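Local coordinates for caspase-1 (Spodoptera frugiperda, PDB 1M72), which is a cysteine protease that probably acts in the caspase cascade that executes apoptosis, cleaving baculovirus p35 and an immunophilin, at residues K49-D57 with W195-W203; C229-E237 with Q248-T256. All coordinates share one frame; numbering follows the deposited sequence.

Contact 1: residues K49-D57 with W195-W203; sequences KSRTGTNVD and WRNTTRGSW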
loop_
_atom_site.group_PDB
_atom_site.type_symbol
_atom_site.label_atom_id
_atom_site.label_comp_id
_atom_site.label_asym_id
_atom_site.label_seq_id
_atom_site.Cartn_x
_atom_site.Cartn_y
_atom_site.Cartn_z
ATOM N N LYS C 49 -24.215 -8.845 -13.272
ATOM C CA LYS C 49 -25.092 -7.795 -13.777
ATOM C C LYS C 49 -24.279 -6.708 -14.484
ATOM O O LYS C 49 -23.065 -6.604 -14.291
ATOM C CB LYS C 49 -25.901 -7.231 -12.601
ATOM C CG LYS C 49 -26.857 -8.294 -12.043
ATOM C CD LYS C 49 -27.643 -7.840 -10.789
ATOM C CE LYS C 49 -26.771 -7.782 -9.550
ATOM N NZ LYS C 49 -27.593 -7.914 -8.315
ATOM N N SER C 50 -24.927 -5.911 -15.318
ATOM C CA SER C 50 -24.199 -4.857 -15.997
ATOM C C SER C 50 -23.730 -3.761 -15.030
ATOM O O SER C 50 -24.339 -3.496 -13.981
ATOM C CB SER C 50 -25.017 -4.300 -17.148
ATOM O OG SER C 50 -24.910 -5.203 -18.238
ATOM N N ARG C 51 -22.605 -3.158 -15.362
ATOM C CA ARG C 51 -22.038 -2.162 -14.471
ATOM C C ARG C 51 -22.398 -0.723 -14.909
ATOM O O ARG C 51 -21.516 0.093 -15.204
ATOM C CB ARG C 51 -20.494 -2.388 -14.390
ATOM C CG ARG C 51 -20.102 -3.783 -13.845
ATOM C CD ARG C 51 -18.582 -3.936 -13.508
ATOM N NE ARG C 51 -18.100 -2.858 -12.641
ATOM C CZ ARG C 51 -17.469 -1.769 -13.090
ATOM N NH1 ARG C 51 -17.232 -1.627 -14.389
ATOM N NH2 ARG C 51 -17.068 -0.821 -12.254
ATOM N N THR C 52 -23.702 -0.429 -14.942
ATOM C CA THR C 52 -24.186 0.888 -15.354
ATOM C C THR C 52 -23.470 1.951 -14.514
ATOM O O THR C 52 -23.344 1.804 -13.289
ATOM C CB THR C 52 -25.728 1.017 -15.188
ATOM O OG1 THR C 52 -26.382 -0.161 -15.699
ATOM C CG2 THR C 52 -26.225 2.252 -15.957
ATOM N N GLY C 53 -22.961 2.982 -15.193
ATOM C CA GLY C 53 -22.205 4.036 -14.521
ATOM C C GLY C 53 -20.685 4.018 -14.785
ATOM O O GLY C 53 -20.006 5.050 -14.662
ATOM N N THR C 54 -20.153 2.846 -15.148
ATOM C CA THR C 54 -18.716 2.694 -15.417
ATOM C C THR C 54 -18.272 3.557 -16.605
ATOM O O THR C 54 -17.118 3.938 -16.667
ATOM C CB THR C 54 -18.334 1.178 -15.672
ATOM O OG1 THR C 54 -16.916 1.036 -15.691
ATOM C CG2 THR C 54 -18.874 0.674 -16.983
ATOM N N ASN C 55 -19.185 3.870 -17.533
ATOM C CA ASN C 55 -18.824 4.698 -18.677
ATOM C C ASN C 55 -18.610 6.139 -18.203
ATOM O O ASN C 55 -17.838 6.901 -18.806
ATOM C CB ASN C 55 -19.883 4.625 -19.805
ATOM C CG ASN C 55 -19.886 3.264 -20.529
ATOM O OD1 ASN C 55 -20.737 3.000 -21.387
ATOM N ND2 ASN C 55 -18.946 2.401 -20.181
ATOM N N VAL C 56 -19.294 6.525 -17.133
ATOM C CA VAL C 56 -19.063 7.845 -16.585
ATOM C C VAL C 56 -17.601 7.838 -16.009
ATOM O O VAL C 56 -16.839 8.807 -16.237
ATOM C CB VAL C 56 -20.092 8.165 -15.470
ATOM C CG1 VAL C 56 -19.723 9.485 -14.766
ATOM C CG2 VAL C 56 -21.499 8.290 -16.074
ATOM N N ASP C 57 -17.192 6.761 -15.306
ATOM C CA ASP C 57 -15.826 6.688 -14.753
ATOM C C ASP C 57 -14.799 6.728 -15.883
ATOM O O ASP C 57 -13.830 7.479 -15.845
ATOM C CB ASP C 57 -15.568 5.390 -13.967
ATOM C CG ASP C 57 -16.245 5.368 -12.619
ATOM O OD1 ASP C 57 -16.831 6.394 -12.191
ATOM O OD2 ASP C 57 -16.187 4.300 -11.978
ATOM N N TRP C 195 -18.137 0.334 -3.974
ATOM C CA TRP C 195 -19.369 0.954 -4.441
ATOM C C TRP C 195 -19.305 1.819 -5.690
ATOM O O TRP C 195 -18.346 2.576 -5.907
ATOM C CB TRP C 195 -20.005 1.752 -3.320
ATOM C CG TRP C 195 -20.484 0.901 -2.206
ATOM C CD1 TRP C 195 -19.757 0.494 -1.123
ATOM C CD2 TRP C 195 -21.824 0.429 -1.991
ATOM N NE1 TRP C 195 -20.559 -0.186 -0.244
ATOM C CE2 TRP C 195 -21.833 -0.248 -0.745
ATOM C CE3 TRP C 195 -23.023 0.518 -2.722
ATOM C CZ2 TRP C 195 -22.987 -0.838 -0.208
ATOM C CZ3 TRP C 195 -24.181 -0.075 -2.189
ATOM C CH2 TRP C 195 -24.143 -0.746 -0.938
ATOM N N ARG C 196 -20.367 1.687 -6.479
ATOM C CA ARG C 196 -20.578 2.377 -7.752
ATOM C C ARG C 196 -21.990 3.001 -7.834
ATOM O O ARG C 196 -22.995 2.355 -7.524
ATOM C CB ARG C 196 -20.399 1.363 -8.907
ATOM C CG ARG C 196 -20.727 1.871 -10.366
ATOM C CD ARG C 196 -20.307 0.797 -11.426
ATOM N NE ARG C 196 -20.641 -0.533 -10.921
ATOM C CZ ARG C 196 -21.862 -1.055 -10.930
ATOM N NH1 ARG C 196 -22.877 -0.363 -11.461
ATOM N NH2 ARG C 196 -22.087 -2.231 -10.322
ATOM N N ASN C 197 -22.090 4.261 -8.228
ATOM C CA ASN C 197 -23.416 4.847 -8.400
ATOM C C ASN C 197 -23.711 4.761 -9.903
ATOM O O ASN C 197 -22.867 5.133 -10.727
ATOM C CB ASN C 197 -23.457 6.296 -7.962
ATOM C CG ASN C 197 -24.801 6.970 -8.328
ATOM O OD1 ASN C 197 -24.961 7.536 -9.428
ATOM N ND2 ASN C 197 -25.782 6.865 -7.414
ATOM N N THR C 198 -24.908 4.303 -10.266
ATOM C CA THR C 198 -25.240 4.143 -11.693
ATOM C C THR C 198 -25.301 5.438 -12.471
ATOM O O THR C 198 -25.282 5.405 -13.691
ATOM C CB THR C 198 -26.590 3.416 -11.930
ATOM O OG1 THR C 198 -27.630 4.107 -11.212
ATOM C CG2 THR C 198 -26.499 1.925 -11.480
ATOM N N THR C 199 -25.421 6.581 -11.812
ATOM C CA THR C 199 -25.431 7.763 -12.640
ATOM C C THR C 199 -24.144 8.586 -12.526
ATOM O O THR C 199 -23.725 9.195 -13.509
ATOM C CB THR C 199 -26.767 8.632 -12.470
ATOM O OG1 THR C 199 -26.436 10.031 -12.483
ATOM C CG2 THR C 199 -27.551 8.266 -11.215
ATOM N N ARG C 200 -23.463 8.525 -11.376
ATOM C CA ARG C 200 -22.231 9.288 -11.203
ATOM C C ARG C 200 -20.921 8.481 -11.289
ATOM O O ARG C 200 -19.833 9.055 -11.215
ATOM C CB ARG C 200 -22.252 10.035 -9.872
ATOM C CG ARG C 200 -23.533 10.781 -9.559
ATOM C CD ARG C 200 -23.241 11.904 -8.547
ATOM N NE ARG C 200 -24.424 12.480 -7.895
ATOM C CZ ARG C 200 -25.468 13.070 -8.500
ATOM N NH1 ARG C 200 -25.549 13.195 -9.833
ATOM N NH2 ARG C 200 -26.443 13.573 -7.746
ATOM N N GLY C 201 -21.014 7.169 -11.448
ATOM C CA GLY C 201 -19.816 6.353 -11.492
ATOM C C GLY C 201 -19.353 5.858 -10.121
ATOM O O GLY C 201 -20.028 6.064 -9.097
ATOM N N SER C 202 -18.192 5.211 -10.063
ATOM C CA SER C 202 -17.741 4.691 -8.769
ATOM C C SER C 202 -17.262 5.767 -7.788
ATOM O O SER C 202 -16.797 6.847 -8.180
ATOM C CB SER C 202 -16.632 3.641 -8.959
ATOM O OG SER C 202 -15.407 4.224 -9.347
ATOM N N TRP C 203 -17.375 5.463 -6.499
ATOM C CA TRP C 203 -16.930 6.395 -5.478
ATOM C C TRP C 203 -15.449 6.683 -5.707
ATOM O O TRP C 203 -15.040 7.839 -5.808
ATOM C CB TRP C 203 -17.138 5.829 -4.067
ATOM C CG TRP C 203 -18.591 5.628 -3.675
ATOM C CD1 TRP C 203 -19.692 5.891 -4.432
ATOM C CD2 TRP C 203 -19.078 5.109 -2.423
ATOM N NE1 TRP C 203 -20.840 5.571 -3.730
ATOM C CE2 TRP C 203 -20.490 5.094 -2.497
ATOM C CE3 TRP C 203 -18.454 4.661 -1.242
ATOM C CZ2 TRP C 203 -21.298 4.647 -1.431
ATOM C CZ3 TRP C 203 -19.250 4.218 -0.180
ATOM C CH2 TRP C 203 -20.660 4.212 -0.281
HETATM O O HOH W 1 -16.997 9.149 -12.150
#
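The carboxylate of D57 is gripped by S202 and a water. OD2 accepts from S202 OG at 2.7 Å, a bond that comes from above the carboxylate plane. The backbone N of S202 forks to both oxygens, 2.8 Å to OD1 and 2.9 Å to OD2, each on the syn lone pair. The OD2 arm is the straighter one, at 156°. Water 1 donates to D57 OD1 and R200 O. S202 is also the N-cap of helix 203-215, its OG bonded to M205 N, so D57 holds the residue that starts that helix.

Between the two segments the glycines come close. G201 CA lies 3.1 Å from D57 OD1 and also makes a CA-H...O contact to G53 O. G53 CA approaches T198 O. V56 CG2 rests 3.5 Å from T199 O, and its CG1 meets R200 O.

At the other end R196 NH1 donates to T52 O at 2.9 Å, with the acceptor close to the guanidinium plane. CG of R196 is anti to the backbone N (chi1 174°), and a bend at chi3 lays one guanidinium face over R51 CA. The R51 guanidinium has R196 CD over one of its own faces. The two planes are 74° apart. Outside the two segments, R51 and R196 each make a salt bridge to an acidic side chain of the bound peptide. N197 OD1 closes the intervening turn as an Asx motif, accepting from T199 N and R200 N. W195 and R196 form an antiparallel beta ladder with the peptide. The D57-S202 clamp packs beside R51 and R196, which match the arginines of the caspase S1 pocket, the site that receives the substrate's P1 aspartate.

Contact 2: residues C229-E237 with Q248-T256; sequences CQKVALDFE and QQKQVPCIT. With EDO (1,2-ethanediol), chain J.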
loop_
_atom_site.group_PDB
_atom_site.type_symbol
_atom_site.label_atom_id
_atom_site.label_comp_id
_atom_site.label_asym_id
_atom_site.label_seq_id
_atom_site.Cartn_x
_atom_site.Cartn_y
_atom_site.Cartn_z
ATOM N N CYS C 229 -8.549 9.118 -0.544
ATOM C CA CYS C 229 -9.070 8.206 0.489
ATOM C C CYS C 229 -10.008 8.927 1.458
ATOM O O CYS C 229 -11.044 8.399 1.905
ATOM C CB CYS C 229 -7.919 7.551 1.283
ATOM S SG CYS C 229 -6.990 6.289 0.343
ATOM N N GLN C 230 -9.639 10.159 1.764
ATOM C CA GLN C 230 -10.432 10.991 2.644
ATOM C C GLN C 230 -11.777 11.268 2.007
ATOM O O GLN C 230 -12.831 11.116 2.618
ATOM C CB GLN C 230 -9.692 12.302 2.934
ATOM C CG GLN C 230 -10.369 13.099 4.005
ATOM C CD GLN C 230 -9.673 14.406 4.337
ATOM O OE1 GLN C 230 -8.503 14.439 4.820
ATOM N NE2 GLN C 230 -10.395 15.510 4.101
ATOM N N LYS C 231 -11.743 11.659 0.756
ATOM C CA LYS C 231 -12.970 11.949 0.068
ATOM C C LYS C 231 -13.878 10.699 0.081
ATOM O O LYS C 231 -15.056 10.778 0.502
ATOM C CB LYS C 231 -12.629 12.400 -1.348
ATOM C CG LYS C 231 -13.749 13.030 -2.114
ATOM C CD LYS C 231 -13.676 14.568 -2.066
ATOM C CE LYS C 231 -12.310 15.090 -2.575
ATOM N NZ LYS C 231 -11.931 14.431 -3.852
ATOM N N VAL C 232 -13.349 9.559 -0.383
ATOM C CA VAL C 232 -14.123 8.307 -0.415
ATOM C C VAL C 232 -14.631 7.939 0.993
ATOM O O VAL C 232 -15.760 7.517 1.162
ATOM C CB VAL C 232 -13.268 7.080 -0.951
ATOM C CG1 VAL C 232 -14.045 5.754 -0.734
ATOM C CG2 VAL C 232 -12.918 7.267 -2.468
ATOM N N ALA C 233 -13.794 8.139 2.001
ATOM C CA ALA C 233 -14.141 7.773 3.370
ATOM C C ALA C 233 -15.166 8.639 4.014
ATOM O O ALA C 233 -15.909 8.151 4.879
ATOM C CB ALA C 233 -12.861 7.774 4.295
ATOM N N LEU C 234 -15.145 9.937 3.672
ATOM C CA LEU C 234 -16.080 10.898 4.277
ATOM C C LEU C 234 -17.311 11.300 3.496
ATOM O O LEU C 234 -18.399 11.360 4.064
ATOM C CB LEU C 234 -15.355 12.185 4.665
ATOM C CG LEU C 234 -14.127 12.056 5.560
ATOM C CD1 LEU C 234 -13.537 13.449 5.764
ATOM C CD2 LEU C 234 -14.493 11.428 6.880
ATOM N N ASP C 235 -17.157 11.576 2.208
ATOM C CA ASP C 235 -18.281 12.048 1.405
ATOM C C ASP C 235 -19.203 11.019 0.762
ATOM O O ASP C 235 -20.091 11.370 -0.007
ATOM C CB ASP C 235 -17.747 12.974 0.325
ATOM C CG ASP C 235 -16.838 14.066 0.884
ATOM O OD1 ASP C 235 -16.970 14.453 2.074
ATOM O OD2 ASP C 235 -15.981 14.557 0.106
ATOM N N PHE C 236 -18.982 9.743 1.041
ATOM C CA PHE C 236 -19.825 8.734 0.461
ATOM C C PHE C 236 -20.326 7.823 1.534
ATOM O O PHE C 236 -19.628 7.534 2.513
ATOM C CB PHE C 236 -19.062 7.901 -0.572
ATOM C CG PHE C 236 -18.661 8.674 -1.793
ATOM C CD1 PHE C 236 -19.508 8.745 -2.898
ATOM C CD2 PHE C 236 -17.452 9.330 -1.834
ATOM C CE1 PHE C 236 -19.145 9.461 -4.029
ATOM C CE2 PHE C 236 -17.073 10.054 -2.960
ATOM C CZ PHE C 236 -17.914 10.122 -4.058
ATOM N N GLU C 237 -21.565 7.406 1.332
ATOM C CA GLU C 237 -22.226 6.467 2.188
ATOM C C GLU C 237 -23.314 5.848 1.314
ATOM O O GLU C 237 -24.024 6.546 0.563
ATOM C CB GLU C 237 -22.805 7.143 3.404
ATOM C CG GLU C 237 -23.333 6.130 4.380
ATOM C CD GLU C 237 -23.990 6.810 5.539
ATOM O OE1 GLU C 237 -23.450 6.764 6.671
ATOM O OE2 GLU C 237 -25.048 7.423 5.296
ATOM N N GLN C 248 -26.350 2.297 4.066
ATOM C CA GLN C 248 -25.502 3.177 4.869
ATOM C C GLN C 248 -24.135 2.591 5.101
ATOM O O GLN C 248 -23.589 2.711 6.188
ATOM C CB GLN C 248 -26.155 3.463 6.227
ATOM C CG GLN C 248 -27.569 4.057 6.109
ATOM C CD GLN C 248 -28.151 4.413 7.460
ATOM O OE1 GLN C 248 -29.358 4.378 7.641
ATOM N NE2 GLN C 248 -27.287 4.761 8.420
ATOM N N GLN C 249 -23.583 1.949 4.082
ATOM C CA GLN C 249 -22.266 1.356 4.234
ATOM C C GLN C 249 -21.193 2.354 3.783
ATOM O O GLN C 249 -21.479 3.306 3.040
ATOM C CB GLN C 249 -22.199 0.032 3.465
ATOM C CG GLN C 249 -23.322 -0.935 3.884
ATOM C CD GLN C 249 -23.150 -1.408 5.312
ATOM O OE1 GLN C 249 -22.167 -2.064 5.622
ATOM N NE2 GLN C 249 -24.094 -1.055 6.195
ATOM N N LYS C 250 -19.979 2.131 4.272
ATOM C CA LYS C 250 -18.811 2.982 4.033
ATOM C C LYS C 250 -17.734 2.232 3.271
ATOM O O LYS C 250 -17.811 0.998 3.084
ATOM C CB LYS C 250 -18.240 3.422 5.366
ATOM C CG LYS C 250 -19.261 4.130 6.231
ATOM C CD LYS C 250 -19.618 5.481 5.636
ATOM C CE LYS C 250 -18.537 6.523 6.003
ATOM N NZ LYS C 250 -18.702 7.724 5.162
ATOM N N GLN C 251 -16.712 2.973 2.868
ATOM C CA GLN C 251 -15.629 2.410 2.074
ATOM C C GLN C 251 -14.400 3.269 2.130
ATOM O O GLN C 251 -14.502 4.510 2.183
ATOM C CB GLN C 251 -16.075 2.316 0.616
ATOM C CG GLN C 251 -15.018 1.825 -0.357
ATOM C CD GLN C 251 -15.512 1.799 -1.797
ATOM O OE1 GLN C 251 -16.687 1.518 -2.056
ATOM N NE2 GLN C 251 -14.611 2.082 -2.754
ATOM N N VAL C 252 -13.244 2.607 2.164
ATOM C CA VAL C 252 -11.964 3.296 2.101
ATOM C C VAL C 252 -11.062 2.559 1.087
ATOM O O VAL C 252 -11.050 1.335 1.031
ATOM C CB VAL C 252 -11.248 3.431 3.488
ATOM C CG1 VAL C 252 -10.759 2.040 4.040
ATOM C CG2 VAL C 252 -10.058 4.386 3.339
ATOM N N PRO C 253 -10.318 3.311 0.250
ATOM C CA PRO C 253 -9.421 2.693 -0.752
ATOM C C PRO C 253 -8.202 2.075 -0.048
ATOM O O PRO C 253 -7.969 2.313 1.152
ATOM C CB PRO C 253 -8.996 3.870 -1.653
ATOM C CG PRO C 253 -10.034 4.977 -1.349
ATOM C CD PRO C 253 -10.316 4.787 0.137
ATOM N N CYS C 254 -7.439 1.291 -0.817
ATOM C CA CYS C 254 -6.226 0.598 -0.347
ATOM C C CYS C 254 -5.108 0.939 -1.366
ATOM O O CYS C 254 -5.125 0.531 -2.529
ATOM C CB CYS C 254 -6.501 -0.918 -0.278
ATOM S SG CYS C 254 -5.165 -1.842 0.554
ATOM N N ILE C 255 -4.140 1.719 -0.910
ATOM C CA ILE C 255 -3.067 2.208 -1.755
ATOM C C ILE C 255 -1.827 1.445 -1.424
ATOM O O ILE C 255 -1.333 1.545 -0.289
ATOM C CB ILE C 255 -2.756 3.710 -1.432
ATOM C CG1 ILE C 255 -4.056 4.530 -1.387
ATOM C CG2 ILE C 255 -1.850 4.275 -2.463
ATOM C CD1 ILE C 255 -4.919 4.344 -2.656
ATOM N N THR C 256 -1.300 0.719 -2.411
ATOM C CA THR C 256 -0.087 -0.075 -2.214
ATOM C C THR C 256 1.044 0.556 -2.991
ATOM O O THR C 256 0.983 0.695 -4.213
ATOM C CB THR C 256 -0.289 -1.561 -2.657
ATOM O OG1 THR C 256 -1.392 -2.131 -1.931
ATOM C CG2 THR C 256 0.968 -2.408 -2.359
HETATM C C1 EDO J . -14.189 -0.674 2.418
HETATM O O1 EDO J . -12.877 -0.670 1.814
HETATM C C2 EDO J . -14.051 -0.221 3.835
HETATM O O2 EDO J . -13.413 -1.249 4.547
HETATM O O HOH W 2 -17.278 5.602 2.717
HETATM O O HOH W 3 -21.253 8.822 6.103
#
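Q248 begins the segment with its CB 4.0 Å from E237 CD, the two side chains running side by side in the same direction. The segment runs antiparallel along the last turns of helix 221-235, then enters strand 254-257 of the caspase alpha/beta sheet, outermost in this chain. The carbonyl O of Q249 takes a CA-H...O contact from E237. K250 curls, bent at chi2 (-69°) and chi3 (-81°), and its NZ donates to A233 O and F236 O, both at 2.8 Å. The first carbonyl is met from above its plane. This ties the helix carbonyl of A233 to that of F236, just past the helix. K250 NZ also donates to water 3, which makes a weak bond to E237 OE1, itself salt-bridged to R175 of the second subunit. Q251 O lies 3.2 Å from V232 CG1, and Q251 N donates to water 2, which lies 2.9 Å from V232 O and probably donates to it. V252 turns its backbone to a 1,2-ethanediol, whose O1 donates to V252 O at 2.8 Å. P253 CG meets V232 CG2 at 3.8 Å. I255, on the strand that pairs with the second subunit, touches C229 SG with its CG1 at 3.8 Å.

How the contacts relate
Contact 1 and contact 2 lie in series along the chain, their centres 16 Å apart, and they touch directly. W195 N probably donates to Q251 OE1 at 2.7 Å. The W203 ring stacks on F236, and its CH2 comes within 3.5 Å of Q249 O. Contact 1 lies beside the probable catalytic pair: the R51 side chain is about 3 Å from that of H108, and the R196 side chain about 8 Å from that of C150. The Q251 side chain of contact 2 is about 7 Å from that of C150. Contact 1 meets the bound peptide directly; contact 2 joins helix 221-235 to the strand at the subunit interface.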